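Local coordinates for ABC-type transport system, sugar-family extracellular solute-binding protein (Peptoclostridium difficile 630, PDB 6HNI) that binds tyrosine in the cleft between its two lobes, probably delivering it to an ABC transporter, and also has adhesive properties, at residues G52-D55 with G56-I59; S78-S82 with D83-L87; A240-S243 with G244-E247; L261-K264 with T265-A269. The protein carries 1 engineered substitution. All blocks are in the same frame, centred on the assembly; numbering follows the deposited sequence.

Contact 1 of 4, residues G52-D55 with G56-I59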
loop_
_atom_site.group_PDB
_atom_site.type_symbol
_atom_site.label_atom_id
_atom_site.label_comp_id
_atom_site.label_asym_id
_atom_site.label_seq_id
_atom_site.Cartn_x
_atom_site.Cartn_y
_atom_site.Cartn_z
ATOM N N GLY A 52 4.315 -22.301 14.310
ATOM C CA GLY A 52 3.754 -23.627 14.350
ATOM C C GLY A 52 2.383 -23.794 13.748
ATOM O O GLY A 52 1.742 -24.817 13.974
ATOM N N PHE A 53 1.953 -22.811 12.929
ATOM C CA PHE A 53 0.648 -22.866 12.290
ATOM C C PHE A 53 0.860 -23.061 10.812
ATOM O O PHE A 53 1.333 -22.163 10.123
ATOM C CB PHE A 53 -0.126 -21.596 12.548
ATOM C CG PHE A 53 -0.552 -21.437 13.962
ATOM C CD1 PHE A 53 -1.722 -22.024 14.404
ATOM C CD2 PHE A 53 0.212 -20.709 14.843
ATOM C CE1 PHE A 53 -2.128 -21.855 15.720
ATOM C CE2 PHE A 53 -0.189 -20.530 16.153
ATOM C CZ PHE A 53 -1.363 -21.084 16.585
ATOM N N LYS A 54 0.523 -24.244 10.344
ATOM C CA LYS A 54 0.929 -24.688 9.024
ATOM C C LYS A 54 -0.310 -25.118 8.229
ATOM O O LYS A 54 -1.115 -25.934 8.704
ATOM C CB LYS A 54 1.960 -25.813 9.217
ATOM C CG LYS A 54 2.302 -26.626 7.992
ATOM C CD LYS A 54 2.756 -25.781 6.820
ATOM C CE LYS A 54 3.254 -26.663 5.684
ATOM N NZ LYS A 54 4.618 -27.197 5.976
ATOM N N ASP A 55 -0.458 -24.559 7.030
ATOM C CA ASP A 55 -1.603 -24.855 6.127
ATOM C C ASP A 55 -1.603 -26.339 5.791
ATOM O O ASP A 55 -0.549 -26.915 5.492
ATOM C CB ASP A 55 -1.510 -24.040 4.821
ATOM C CG ASP A 55 -2.782 -24.127 3.975
ATOM O OD1 ASP A 55 -3.895 -24.279 4.535
ATOM O OD2 ASP A 55 -2.683 -24.021 2.722
ATOM N N GLY A 56 -2.773 -26.959 5.875
ATOM C CA GLY A 56 -2.871 -28.386 5.661
ATOM C C GLY A 56 -2.585 -29.202 6.914
ATOM O O GLY A 56 -2.745 -30.439 6.882
ATOM N N GLU A 57 -2.190 -28.556 8.024
ATOM C CA GLU A 57 -1.934 -29.262 9.293
ATOM C C GLU A 57 -2.908 -28.812 10.395
ATOM O O GLU A 57 -3.944 -29.437 10.580
ATOM C CB GLU A 57 -0.446 -29.173 9.698
ATOM C CG GLU A 57 0.470 -29.896 8.703
ATOM C CD GLU A 57 1.910 -30.074 9.166
ATOM O OE1 GLU A 57 2.277 -29.556 10.245
ATOM O OE2 GLU A 57 2.686 -30.748 8.443
ATOM N N ASN A 58 -2.601 -27.741 11.110
ATOM C CA ASN A 58 -3.508 -27.236 12.185
ATOM C C ASN A 58 -4.219 -25.928 11.810
ATOM O O ASN A 58 -5.011 -25.361 12.605
ATOM C CB ASN A 58 -2.755 -27.065 13.494
ATOM C CG ASN A 58 -1.521 -26.188 13.356
ATOM O OD1 ASN A 58 -0.958 -26.018 12.251
ATOM N ND2 ASN A 58 -1.085 -25.634 14.478
ATOM N N ILE A 59 -3.944 -25.462 10.590
ATOM C CA ILE A 59 -4.750 -24.371 9.987
ATOM C C ILE A 59 -5.147 -24.752 8.587
ATOM O O ILE A 59 -4.520 -25.609 7.964
ATOM C CB ILE A 59 -4.079 -22.992 10.027
ATOM C CG1 ILE A 59 -2.820 -22.941 9.160
ATOM C CG2 ILE A 59 -3.869 -22.551 11.461
ATOM C CD1 ILE A 59 -2.218 -21.557 9.033
#
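The carboxamide of Asn58 clamps the chain that arrives from the other side of the turn, using both its ends. OD1 accepts from the backbone N of Lys54 at 3.0 Å in a nearly straight bond (172° at the hydrogen), while ND2 donates to Gly52 O, also at 3.0 Å. Two bonds to backbone atoms on both sides of Phe53 fix the rotation of the amide. CG of Asn58 sits between its own backbone N and carbonyl carbon (chi1 54°), which folds the short side chain back over the incoming chain. The amide plane lies within 7° of the Phe53 ring plane, and ND2 comes 3.7 Å from CD1 of that ring.

Gly52, with positive phi, is the C-prime residue of the Schellman motif that ends helix 35-50; residues 53-58 then connect this helix to strand 59-65, an alpha-to-beta link of the amino-terminal Rossmann-like lobe. Lys54 O is the hub of the turn: Glu57 N donates to it at 2.9 Å, and weak bonds come from Asn58 N and Ile59 N. A single bridge joins the backbones of Asp55 and Ile59.

On the buried side, Ile59 turns CG2 to Phe53 CD1 at 3.7 Å, and both side chains rest on Leu48 of the preceding helix. The CG of Lys54 lies 3.7 Å from CD of Glu57, a contact of aliphatic chain with carboxylate that remains on the surface. Asp55 OD1 accepts from the backbone N of Ile61 in strand 59-65.

Contact 2 of 4, residues S78-S82 with D83-L87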
loop_
_atom_site.group_PDB
_atom_site.type_symbol
_atom_site.label_atom_id
_atom_site.label_comp_id
_atom_site.label_asym_id
_atom_site.label_seq_id
_atom_site.Cartn_x
_atom_site.Cartn_y
_atom_site.Cartn_z
ATOM N N SER A 78 -18.370 -11.561 2.425
ATOM C CA SER A 78 -19.639 -12.186 2.720
ATOM C C SER A 78 -19.505 -13.719 2.905
ATOM O O SER A 78 -20.073 -14.278 3.844
ATOM C CB SER A 78 -20.649 -11.911 1.588
ATOM O OG SER A 78 -21.872 -12.588 1.804
ATOM N N LYS A 79 -18.793 -14.356 1.983
ATOM C CA LYS A 79 -18.633 -15.800 2.022
ATOM C C LYS A 79 -17.739 -16.184 3.215
ATOM O O LYS A 79 -18.018 -17.190 3.891
ATOM C CB LYS A 79 -18.037 -16.285 0.703
ATOM C CG LYS A 79 -17.851 -17.787 0.588
ATOM C CD LYS A 79 -19.163 -18.508 0.798
ATOM C CE LYS A 79 -19.182 -19.942 0.237
ATOM N NZ LYS A 79 -18.024 -20.756 0.693
ATOM N N PHE A 80 -16.691 -15.453 3.520
ATOM C CA PHE A 80 -15.912 -15.724 4.731
ATOM C C PHE A 80 -16.757 -15.613 5.967
ATOM O O PHE A 80 -16.600 -16.483 6.917
ATOM C CB PHE A 80 -14.734 -14.759 4.890
ATOM C CG PHE A 80 -13.571 -14.972 3.975
ATOM C CD1 PHE A 80 -13.401 -16.108 3.197
ATOM C CD2 PHE A 80 -12.559 -14.020 3.948
ATOM C CE1 PHE A 80 -12.282 -16.290 2.409
ATOM C CE2 PHE A 80 -11.446 -14.192 3.150
ATOM C CZ PHE A 80 -11.300 -15.290 2.351
ATOM N N ALA A 81 -17.668 -14.676 6.084
ATOM C CA ALA A 81 -18.531 -14.516 7.228
ATOM C C ALA A 81 -19.515 -15.693 7.314
ATOM O O ALA A 81 -19.677 -16.323 8.393
ATOM C CB ALA A 81 -19.244 -13.173 7.214
ATOM N N SER A 82 -20.139 -16.060 6.212
ATOM C CA SER A 82 -21.095 -17.179 6.242
ATOM C C SER A 82 -20.384 -18.557 6.410
ATOM O O SER A 82 -20.966 -19.521 6.948
ATOM C CB SER A 82 -22.040 -17.096 5.043
ATOM O OG SER A 82 -21.346 -17.242 3.834
ATOM N N ASP A 83 -19.127 -18.649 5.992
ATOM C CA ASP A 83 -18.270 -19.807 6.247
ATOM C C ASP A 83 -17.896 -19.916 7.720
ATOM O O ASP A 83 -17.403 -20.958 8.140
ATOM C CB ASP A 83 -16.902 -19.729 5.537
ATOM C CG ASP A 83 -16.943 -20.015 4.037
ATOM O OD1 ASP A 83 -17.985 -20.518 3.521
ATOM O OD2 ASP A 83 -15.872 -19.733 3.365
ATOM N N LYS A 84 -18.084 -18.876 8.518
ATOM C CA LYS A 84 -17.690 -18.887 9.942
ATOM C C LYS A 84 -16.189 -19.101 10.138
ATOM O O LYS A 84 -15.756 -19.888 11.013
ATOM C CB LYS A 84 -18.568 -19.884 10.757
ATOM C CG LYS A 84 -20.068 -19.648 10.611
ATOM C CD LYS A 84 -20.952 -20.677 11.298
ATOM C CE LYS A 84 -22.404 -20.246 11.224
ATOM N NZ LYS A 84 -23.315 -21.383 11.007
ATOM N N LYS A 85 -15.360 -18.406 9.368
ATOM C CA LYS A 85 -13.929 -18.419 9.535
ATOM C C LYS A 85 -13.580 -18.025 10.977
ATOM O O LYS A 85 -14.283 -17.251 11.628
ATOM C CB LYS A 85 -13.253 -17.413 8.621
ATOM C CG LYS A 85 -13.360 -17.702 7.131
ATOM C CD LYS A 85 -12.875 -19.070 6.697
ATOM C CE LYS A 85 -12.893 -19.175 5.195
ATOM N NZ LYS A 85 -12.586 -20.529 4.727
ATOM N N ASP A 86 -12.479 -18.572 11.467
ATOM C CA ASP A 86 -11.974 -18.168 12.772
ATOM C C ASP A 86 -11.248 -16.823 12.797
ATOM O O ASP A 86 -11.206 -16.141 13.806
ATOM C CB ASP A 86 -11.043 -19.279 13.288
ATOM C CG ASP A 86 -11.766 -20.608 13.506
ATOM O OD1 ASP A 86 -12.572 -20.598 14.436
ATOM O OD2 ASP A 86 -11.553 -21.567 12.693
ATOM N N LEU A 87 -10.721 -16.444 11.627
ATOM C CA LEU A 87 -9.936 -15.219 11.477
ATOM C C LEU A 87 -9.981 -14.852 9.999
ATOM O O LEU A 87 -9.866 -15.694 9.134
ATOM C CB LEU A 87 -8.479 -15.474 11.890
ATOM C CG LEU A 87 -7.452 -14.374 11.571
ATOM C CD1 LEU A 87 -7.734 -13.185 12.418
ATOM C CD2 LEU A 87 -6.035 -14.882 11.853
#
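Lys79 and Asp83, one turn apart, meet where helix 70-82 ends in a Schellman motif, with Lys84 as the residue of positive phi. Lys84 N returns to Ala81 O at 3.0 Å, and Lys85 N makes a weak bond to Phe80 O, turning the chain toward strand 87-91 of the amino-terminal parallel sheet.

The side chain of Lys85 runs from this turn back across the last helical turn. CB lies 3.9 Å from Phe80 O and CG is closer to the same oxygen, at 3.5 Å. A bend at chi2 (-55°) then carries the chain obliquely across Phe80, where CE reaches CD1 of the ring at 3.7 Å. At the tip, NZ forms a salt bridge with Asp62 of strand 59-65 and a long one with Asp83 OD2. That carboxylate oxygen also stands at the edge of the Phe80 ring, near its plane.

Asp83 thereby joins two lysines in one network, and the two positive charges would be expected to favour its ionised form. Its backbone N donates to Lys79 O, closing the last helical turn. The chain of Lys79, bent at chi2 and chi4, places NZ 2.8 Å from Asp83 OD1, on the syn lone pair.

Contact 3 of 4, residues A240-S243 with G244-E247. With TYR (tyrosine), chain B.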
loop_
_atom_site.group_PDB
_atom_site.type_symbol
_atom_site.label_atom_id
_atom_site.label_comp_id
_atom_site.label_asym_id
_atom_site.label_seq_id
_atom_site.Cartn_x
_atom_site.Cartn_y
_atom_site.Cartn_z
ATOM N N ALA A 240 7.660 7.254 -5.870
ATOM C CA ALA A 240 6.555 6.501 -5.273
ATOM C C ALA A 240 6.729 6.400 -3.771
ATOM O O ALA A 240 7.864 6.479 -3.259
ATOM C CB ALA A 240 6.484 5.103 -5.855
ATOM N N ALA A 241 5.627 6.162 -3.088
ATOM C CA ALA A 241 5.634 5.989 -1.620
ATOM C C ALA A 241 6.312 4.707 -1.146
ATOM O O ALA A 241 6.770 4.692 -0.007
ATOM C CB ALA A 241 4.225 6.040 -1.101
ATOM N N GLU A 242 6.397 3.700 -1.993
ATOM C CA GLU A 242 7.009 2.407 -1.636
ATOM C C GLU A 242 7.583 1.733 -2.833
ATOM O O GLU A 242 7.480 2.283 -3.951
ATOM C CB GLU A 242 6.019 1.532 -0.865
ATOM C CG GLU A 242 4.738 1.152 -1.589
ATOM C CD GLU A 242 4.791 -0.153 -2.369
ATOM O OE1 GLU A 242 5.736 -0.975 -2.164
ATOM O OE2 GLU A 242 3.860 -0.394 -3.192
ATOM N N SER A 243 8.282 0.626 -2.650
ATOM C CA SER A 243 9.140 0.084 -3.673
ATOM C C SER A 243 8.436 -0.702 -4.776
ATOM O O SER A 243 9.027 -0.889 -5.828
ATOM C CB SER A 243 10.277 -0.716 -3.082
ATOM O OG SER A 243 9.842 -1.938 -2.510
ATOM N N GLY A 244 7.199 -1.166 -4.559
ATOM C CA GLY A 244 6.497 -1.907 -5.592
ATOM C C GLY A 244 6.444 -1.115 -6.905
ATOM O O GLY A 244 6.809 -1.614 -7.972
ATOM N N PRO A 245 5.979 0.134 -6.842
ATOM C CA PRO A 245 5.952 0.898 -8.118
ATOM C C PRO A 245 7.326 1.131 -8.703
ATOM O O PRO A 245 7.444 1.281 -9.909
ATOM C CB PRO A 245 5.296 2.206 -7.677
ATOM C CG PRO A 245 4.352 1.801 -6.578
ATOM C CD PRO A 245 5.112 0.735 -5.829
ATOM N N VAL A 246 8.369 1.212 -7.883
ATOM C CA VAL A 246 9.735 1.338 -8.377
ATOM C C VAL A 246 10.134 0.108 -9.178
ATOM O O VAL A 246 10.673 0.231 -10.288
ATOM C CB VAL A 246 10.727 1.692 -7.251
ATOM C CG1 VAL A 246 12.170 1.759 -7.728
ATOM C CG2 VAL A 246 10.305 2.963 -6.541
ATOM N N GLU A 247 9.821 -1.082 -8.646
ATOM C CA GLU A 247 10.050 -2.319 -9.387
ATOM C C GLU A 247 9.291 -2.330 -10.717
ATOM O O GLU A 247 9.773 -2.904 -11.704
ATOM C CB GLU A 247 9.642 -3.572 -8.580
ATOM C CG GLU A 247 10.399 -3.776 -7.273
ATOM C CD GLU A 247 9.887 -4.966 -6.462
ATOM O OE1 GLU A 247 8.768 -5.495 -6.716
ATOM O OE2 GLU A 247 10.625 -5.374 -5.548
HETATM N N TYR B . -2.121 1.748 1.328
HETATM C CA TYR B . -3.059 1.040 0.439
HETATM C C TYR B . -4.397 0.873 1.141
HETATM O O TYR B . -5.247 0.168 0.609
HETATM C CB TYR B . -2.458 -0.247 -0.162
HETATM C CG TYR B . -1.309 0.024 -1.075
HETATM C CD1 TYR B . -1.536 0.699 -2.311
HETATM C CD2 TYR B . -0.014 -0.276 -0.775
HETATM C CE1 TYR B . -0.480 1.028 -3.121
HETATM C CE2 TYR B . 1.057 0.045 -1.581
HETATM C CZ TYR B . 0.815 0.729 -2.795
HETATM O OH TYR B . 1.875 1.068 -3.613
HETATM O OXT TYR B . -4.641 1.505 2.148
#
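Glu242 divides its carboxylate between the bound tyrosine and the start of a helix. OE2 accepts a short hydrogen bond, 2.5 Å, from the phenolic OH of the ligand, while OE1 accepts from Gly244 N at 2.8 Å. The second bond is nearly straight at the hydrogen (169°) but meets OE1 from well above the carboxylate plane. A fold at the base of the side chain, chi1 61°, brings CG to 3.8 Å from CE2 of the ligand ring, and the bend at chi2 turns the carboxylate toward its two partners.

Glu242 occupies the N-cap position of helix 243-247, and its capping bond to Gly244 N would hold the carboxylate in place for the phenol. Pro245 walls the same spot: its CD is 3.1 Å from Glu242 OE2, and its CG approaches the ligand OH at 3.9 Å. CB of Pro245 packs on Ala240 CB at 3.6 Å. Glu247 N donates to Ser243 O, a bond of the helix.

Thr93, Ser114, Asp137, Thr216 and Asn218 also hydrogen-bond to the ligand. Farther out, the turn leads from strand 238-240, at an edge of the four-stranded parallel sheet, into the short helix. Ser243 and Val246 lie against Cys253 of strand 252-255, while across the cleft, at the start of helix 35-50, Glu242 touches Ala36 and Glu247 touches Pro35.

Contact 4 of 4, residues L261-K264 with T265-A269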
loop_
_atom_site.group_PDB
_atom_site.type_symbol
_atom_site.label_atom_id
_atom_site.label_comp_id
_atom_site.label_asym_id
_atom_site.label_seq_id
_atom_site.Cartn_x
_atom_site.Cartn_y
_atom_site.Cartn_z
ATOM N N LEU A 261 6.001 -6.074 7.298
ATOM C CA LEU A 261 4.695 -5.627 7.807
ATOM C C LEU A 261 3.692 -6.799 7.889
ATOM O O LEU A 261 2.953 -6.913 8.871
ATOM C CB LEU A 261 4.138 -4.455 6.966
ATOM C CG LEU A 261 3.060 -3.603 7.607
ATOM C CD1 LEU A 261 3.667 -2.640 8.633
ATOM C CD2 LEU A 261 2.300 -2.783 6.525
ATOM N N GLY A 262 3.695 -7.631 6.859
ATOM C CA GLY A 262 2.879 -8.834 6.837
ATOM C C GLY A 262 3.272 -9.858 7.912
ATOM O O GLY A 262 2.400 -10.427 8.559
ATOM N N TYR A 263 4.564 -9.956 8.109
ATOM C CA TYR A 263 5.116 -10.910 9.130
ATOM C C TYR A 263 4.630 -10.431 10.489
ATOM O O TYR A 263 4.150 -11.251 11.311
ATOM C CB TYR A 263 6.620 -10.891 9.011
ATOM C CG TYR A 263 7.249 -11.933 9.898
ATOM C CD1 TYR A 263 7.382 -11.698 11.250
ATOM C CD2 TYR A 263 7.627 -13.187 9.389
ATOM C CE1 TYR A 263 7.926 -12.685 12.109
ATOM C CE2 TYR A 263 8.181 -14.173 10.226
ATOM C CZ TYR A 263 8.298 -13.898 11.571
ATOM O OH TYR A 263 8.796 -14.910 12.422
ATOM N N LYS A 264 4.712 -9.140 10.808
ATOM C CA LYS A 264 4.190 -8.593 12.059
ATOM C C LYS A 264 2.712 -8.911 12.215
ATOM O O LYS A 264 2.220 -9.298 13.278
ATOM C CB LYS A 264 4.455 -7.053 12.148
ATOM C CG LYS A 264 3.760 -6.339 13.277
ATOM C CD LYS A 264 4.340 -6.737 14.626
ATOM C CE LYS A 264 3.677 -5.922 15.741
ATOM N NZ LYS A 264 4.275 -6.333 17.046
ATOM N N THR A 265 1.940 -8.742 11.135
ATOM C CA THR A 265 0.528 -9.047 11.194
ATOM C C THR A 265 0.280 -10.572 11.531
ATOM O O THR A 265 -0.683 -10.900 12.240
ATOM C CB THR A 265 -0.188 -8.696 9.870
ATOM O OG1 THR A 265 0.222 -7.358 9.431
ATOM C CG2 THR A 265 -1.656 -8.663 10.072
ATOM N N GLY A 266 1.118 -11.424 10.960
ATOM C CA GLY A 266 1.032 -12.862 11.268
ATOM C C GLY A 266 1.333 -13.105 12.729
ATOM O O GLY A 266 0.675 -13.975 13.347
ATOM N N GLU A 267 2.288 -12.404 13.312
ATOM C CA GLU A 267 2.529 -12.546 14.768
ATOM C C GLU A 267 1.313 -12.121 15.552
ATOM O O GLU A 267 0.941 -12.751 16.551
ATOM C CB GLU A 267 3.725 -11.758 15.229
ATOM C CG GLU A 267 5.036 -12.185 14.651
ATOM C CD GLU A 267 6.218 -11.481 15.303
ATOM O OE1 GLU A 267 6.141 -10.252 15.509
ATOM O OE2 GLU A 267 7.240 -12.159 15.607
ATOM N N MET A 268 0.572 -11.079 15.109
ATOM C CA MET A 268 -0.629 -10.675 15.775
ATOM C C MET A 268 -1.729 -11.703 15.582
ATOM O O MET A 268 -2.504 -11.991 16.507
ATOM C CB MET A 268 -1.090 -9.310 15.184
ATOM C CG MET A 268 -0.095 -8.220 15.465
ATOM S SD MET A 268 -0.351 -6.627 14.649
ATOM C CE MET A 268 -1.618 -6.006 15.704
ATOM N N ALA A 269 -1.758 -12.369 14.427
ATOM C CA ALA A 269 -2.667 -13.512 14.209
ATOM C C ALA A 269 -2.456 -14.624 15.198
ATOM O O ALA A 269 -3.426 -15.236 15.657
ATOM C CB ALA A 269 -2.567 -14.094 12.801
HETATM O O HOH W 1 7.468 -14.724 15.071
#
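Backbone hydrogen bonds from Thr265, Gly266, Glu267 and Met268 back to Leu261, Gly262, Tyr263 and Lys264 carry residues 261-269 through regular alpha-helical turns, each N four residues from its acceptor. The segments belong to helix 258-273, which packs against strands 108-113 and 132-136 of the amino-terminal parallel sheet.

Leu261 O has two donors, both from Thr265: the backbone N at 3.1 Å and the hydroxyl OG1 at 2.8 Å, arriving from opposite faces of the carbonyl plane. With OG1 beside its own backbone N (chi1 -47°), the threonine reaches back one turn and satisfies its buried hydroxyl within the helix. Thr265 OG1 is also hydrogen-bonded to Thr135 OG1 in strand 132-136, tying the helix to the sheet. Leu261 and Ala269 continue this sheet-facing side, Leu261 touching Thr111 and Ala269 touching Leu109.

Elsewhere on the helix, Lys264 and Glu267 cross at about a right angle, CD of the lysine 4.0 Å from OE1 of the glutamate. Lys264 also touches Thr135 and Ala284, and Met268 leans on Met281 and Ser133. Tyr263 lies alongside helix 35-50, against Ala47 and Lys50. One turn on, Glu267 crosses the Tyr263 side chain obliquely, the carboxylate turned 55° from the ring plane and OE2 at the ring edge, 3.6 Å from CE1. A water links the two side chains, 3.0 Å from Tyr263 OH and donating to Glu267 OE2 at 2.6 Å.

Overall arrangement
Contacts 1, 2 and 4 gather in the lobe built on the five-stranded parallel sheet, whereas contact 3 belongs to the other side of the cleft and is the one that touches the bound tyrosine. Contacts 1 and 2 are successive links into strands 59-65 and 87-91, their centres about 18 Å apart. Although contact 4 comes much later in the chain, it packs on contact 2, where Leu87 CD2 meets Ala269 CB at 3.7 Å, and comes within about 6 Å of contact 1 between nearest atoms, without touching. Residues 261-269 also approach the pocket, the Leu261 side chain lying about 8 Å from the ligand. Contact 1 lies about 32 Å from contact 3, centre to centre, far from the pocket.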